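Local coordinates for F420-dependent methylenetetrahydromethanopterin dehydrogenase (Methanopyrus kandleri, PDB 1QV9), which catalyses the reversible, coenzyme F420-dependent interconversion of methenyl- and methylene-tetrahydromethanopterin in methanogenesis from CO2, at the interface of chains A and B and the interface of chains A and C. Residues are numbered along the deposited sequence; one frame, centred on the assembly and turned at random. Chains: chain A/B/C, F420-dependent methylenetetrahydromethanopterin dehydrogenase.

Contact 1: the interface of chains A and B. Residues chain A 146, 149-150, 252, 263; chain B 135-136, 139.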
# COMPACT_ATOMS: atom_id res chain seq x y z
N LYS A 146 13.59 -7.35 9.93
CA LYS A 146 12.28 -7.85 9.49
C LYS A 146 12.49 -8.96 8.44
O LYS A 146 11.81 -9.99 8.46
CB LYS A 146 11.46 -6.68 8.89
CG LYS A 146 10.17 -7.06 8.22
CD LYS A 146 9.28 -7.86 9.14
CE LYS A 146 7.93 -8.09 8.49
NZ LYS A 146 7.04 -8.93 9.30
N ALA A 149 13.82 -12.19 10.11
CA ALA A 149 12.83 -12.81 11.00
C ALA A 149 11.67 -13.39 10.21
O ALA A 149 11.42 -14.60 10.29
CB ALA A 149 12.32 -11.76 12.01
N ALA A 150 10.97 -12.57 9.43
CA ALA A 150 9.79 -13.02 8.72
C ALA A 150 10.02 -14.06 7.62
O ALA A 150 9.09 -14.76 7.24
CB ALA A 150 8.98 -11.80 8.20
N ARG A 252 4.38 -12.88 5.56
CA ARG A 252 3.79 -13.15 6.87
C ARG A 252 2.28 -12.88 6.84
O ARG A 252 1.50 -13.66 7.47
CB ARG A 252 4.46 -12.33 7.94
CG ARG A 252 4.01 -12.71 9.36
CD ARG A 252 5.11 -12.42 10.26
NE ARG A 252 4.92 -12.83 11.66
CZ ARG A 252 5.35 -13.98 12.19
NH1 ARG A 252 5.16 -14.18 13.48
NH2 ARG A 252 5.98 -14.92 11.49
N ARG A 263 4.79 -20.69 15.03
CA ARG A 263 5.41 -20.12 16.21
C ARG A 263 6.10 -21.27 16.95
O ARG A 263 5.51 -22.35 17.12
CB ARG A 263 4.41 -19.42 17.11
CG ARG A 263 3.61 -18.35 16.41
CD ARG A 263 2.61 -17.63 17.35
NE ARG A 263 1.77 -16.78 16.51
CZ ARG A 263 2.05 -15.53 16.14
NH1 ARG A 263 1.22 -14.92 15.30
NH2 ARG A 263 3.06 -14.87 16.67
N VAL B 135 10.91 -15.50 16.49
CA VAL B 135 10.61 -14.76 15.27
C VAL B 135 9.70 -13.57 15.54
O VAL B 135 9.95 -12.48 15.05
CB VAL B 135 10.03 -15.69 14.18
CG1 VAL B 135 9.34 -14.90 13.06
CG2 VAL B 135 11.17 -16.50 13.63
N GLU B 136 8.60 -13.76 16.29
CA GLU B 136 7.69 -12.67 16.56
C GLU B 136 8.40 -11.56 17.36
O GLU B 136 8.15 -10.37 17.15
CB GLU B 136 6.44 -13.15 17.36
CG GLU B 136 5.42 -12.05 17.64
CD GLU B 136 4.76 -11.51 16.38
OE1 GLU B 136 4.66 -10.27 16.24
OE2 GLU B 136 4.32 -12.31 15.53
N ILE B 139 10.38 -9.56 14.85
CA ILE B 139 9.53 -8.75 14.00
C ILE B 139 9.09 -7.51 14.77
O ILE B 139 9.10 -6.39 14.26
CB ILE B 139 8.31 -9.54 13.52
CG1 ILE B 139 8.82 -10.64 12.57
CG2 ILE B 139 7.27 -8.63 12.87
CD1 ILE B 139 7.72 -11.57 12.09
O HOH W 1 1.27 -12.18 14.53
O HOH W 2 3.35 -11.43 13.14

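Contact 2: the interface of chains A and C. Residues chain A 201, 205, 247; chain C 235-236, 239-240, 243.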
# COMPACT_ATOMS: atom_id res chain seq x y z
N VAL A 201 7.60 -18.31 -1.57
CA VAL A 201 8.19 -17.71 -2.75
C VAL A 201 8.50 -16.22 -2.54
O VAL A 201 9.55 -15.70 -2.99
CB VAL A 201 7.26 -17.97 -3.95
CG1 VAL A 201 7.60 -17.08 -5.10
CG2 VAL A 201 7.42 -19.47 -4.36
N ALA A 205 12.18 -14.45 -2.59
CA ALA A 205 12.48 -13.20 -3.31
C ALA A 205 13.10 -12.19 -2.33
O ALA A 205 14.03 -11.46 -2.66
CB ALA A 205 11.24 -12.60 -3.92
N LEU A 247 8.43 -7.48 1.13
CA LEU A 247 8.11 -8.82 0.66
C LEU A 247 7.98 -9.77 1.83
O LEU A 247 7.07 -10.61 1.83
CB LEU A 247 9.23 -9.35 -0.28
CG LEU A 247 9.10 -8.99 -1.75
CD1 LEU A 247 10.47 -9.22 -2.41
CD2 LEU A 247 8.04 -9.85 -2.42
N ALA C 235 9.13 -18.86 -9.62
CA ALA C 235 8.11 -17.96 -9.14
C ALA C 235 8.71 -16.83 -8.31
O ALA C 235 8.15 -15.72 -8.31
CB ALA C 235 7.09 -18.71 -8.29
N SER C 236 9.83 -17.09 -7.61
CA SER C 236 10.43 -16.04 -6.77
C SER C 236 11.02 -14.96 -7.70
O SER C 236 11.07 -13.79 -7.37
CB SER C 236 11.51 -16.62 -5.82
OG SER C 236 12.73 -16.98 -6.49
N GLU C 239 8.12 -12.70 -8.39
CA GLU C 239 7.78 -11.84 -7.25
C GLU C 239 8.79 -10.69 -7.17
O GLU C 239 8.43 -9.57 -6.80
CB GLU C 239 7.80 -12.62 -5.93
CG GLU C 239 6.73 -13.72 -5.81
CD GLU C 239 5.32 -13.21 -5.67
OE1 GLU C 239 4.38 -14.01 -5.95
OE2 GLU C 239 5.14 -12.04 -5.30
N MSE C 240 10.06 -10.95 -7.50
CA MSE C 240 11.06 -9.88 -7.51
C MSE C 240 10.70 -8.82 -8.57
O MSE C 240 10.77 -7.62 -8.29
CB MSE C 240 12.43 -10.46 -7.84
CG MSE C 240 13.09 -11.22 -6.74
SE MSE C 240 14.57 -12.32 -7.44
CE MSE C 240 15.86 -11.04 -7.83
N LYS C 243 8.03 -6.41 -7.43
CA LYS C 243 8.50 -5.37 -6.52
C LYS C 243 9.36 -4.33 -7.27
O LYS C 243 9.37 -3.15 -6.91
CB LYS C 243 9.26 -5.95 -5.33
CG LYS C 243 8.33 -6.72 -4.39
CD LYS C 243 7.18 -5.81 -3.90
CE LYS C 243 6.14 -6.57 -3.09
NZ LYS C 243 4.97 -5.67 -2.81

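Contact 1: the interface of chains A and B
A:Arg252 and B:Glu136 meet because both send CG away from their own backbone N (chi1 -172° and -178°); the arginine then runs extended to NE, whereas the glutamate bends at chi2 (65°) and presents its carboxylate to chain A. The site is a helix-to-helix patch between two subunits of an MTD-family hexamer, a trimer of dimers: helix 134-150 of chain B lies against the C-terminal part of the same helix in chain A and against A:Arg252 of helix 227-257. B:Glu136 OE2 accepts from both arginines. A:Arg252 NH1 donates to it at 2.9 Å. A:Arg263 NH2, from a loop, donates at 3.1 Å to the same OE2 of B:Glu136; both bonds are salt bridges and fairly straight. The two donors reach the oxygen from opposite faces of the carboxylate plane, and each arginine keeps OE2 near its own guanidinium plane. Waters 1 and 2 join the cluster. Water 2 lies 2.6 Å from A:Arg252 NE and also hydrogen-bonds B:Glu136 OE2. Water 1 ties A:Arg263 NH1 (2.8 Å) to the same oxygen and to water 2. Two guanidinium groups beside one carboxylate would be expected to stabilise its charged form. Below this polar cap, B:Ile139 points its CD1 methyl at one face of the A:Arg252 guanidinium, off-centre toward the rim, while that group's edge serves OE2 and water 2. The same B:Ile139 CD1 packs against A:Arg252 CD at 3.3 Å. Further down its branch, B:Ile139 CG1 rests on A:Ala149 CB at 3.7 Å. The other branch, B:Ile139 CG2, lies 3.6 Å from the amine nitrogen NZ of A:Lys146, whose chain is kinked at chi2. B:Val135, one turn earlier on the helix, brings CG1 to 3.5 Å from the backbone O of A:Ala149 and also near A:Arg252 NH2, sliding past that arginine in the opposite direction.

Contact 2: the interface of chains A and C
Every residue at this contact has helical backbone torsions: A:Val201 and A:Ala205 lie one turn apart on helix 197-223, A:Leu247 lies on helix 227-257, and all three face residues 235-243 of helix 227-257 from chain C. The patch is helix-to-helix packing between subunits of the homohexamer, built from small and aliphatic groups. A:Val201 drives its CG1 methyl against the partner backbone, 3.4 Å from both C:Ala235 C and C:Ser236 N. The branch points away from the backbone N (chi1 164°) and also touches C:Ala235 CB at 3.6 Å. The stem of C:Glu239, bent at chi2 (-70°), lays CG 3.5 Å from A:Val201 CG1 and directs the carboxylate away from the valine. The short A:Ala205 side chain probably lets the helices approach closely: its CB sits 3.6 Å from both C:Ser236 O and CG of the selenomethionine C:Met240, with C:Glu239 CB also nearby. C:Ser236 contributes its CB methylene, which lies 3.6 Å from the backbone O of A:Val201. Further along, A:Leu247 and C:Lys243 slide past each other in opposite directions. The lysine, bent at chi2, meets the leucine with its aliphatic stem: C:Lys243 CG packs against A:Leu247 CG at 3.6 Å. Farther out on the same stem, C:Lys243 CE lies 3.8 Å from the CD2 methyl of A:Leu247.

Contact 1 and contact 2 lie about 18 Å apart, measured between the centres of their C-alpha atoms, and join chain A to two different neighbours. Helix 227-257 of chain A takes part in both, through A:Arg252 in contact 1 and A:Leu247 in contact 2, little more than one turn apart. One helix thus links the two subunit boundaries. Contact 1 combines a charged, hydrated cluster with apolar packing, whereas the patch at contact 2 is mainly aliphatic. Each has a two-fold twin, so both interfaces recur around the hexamer, a trimer of dimers.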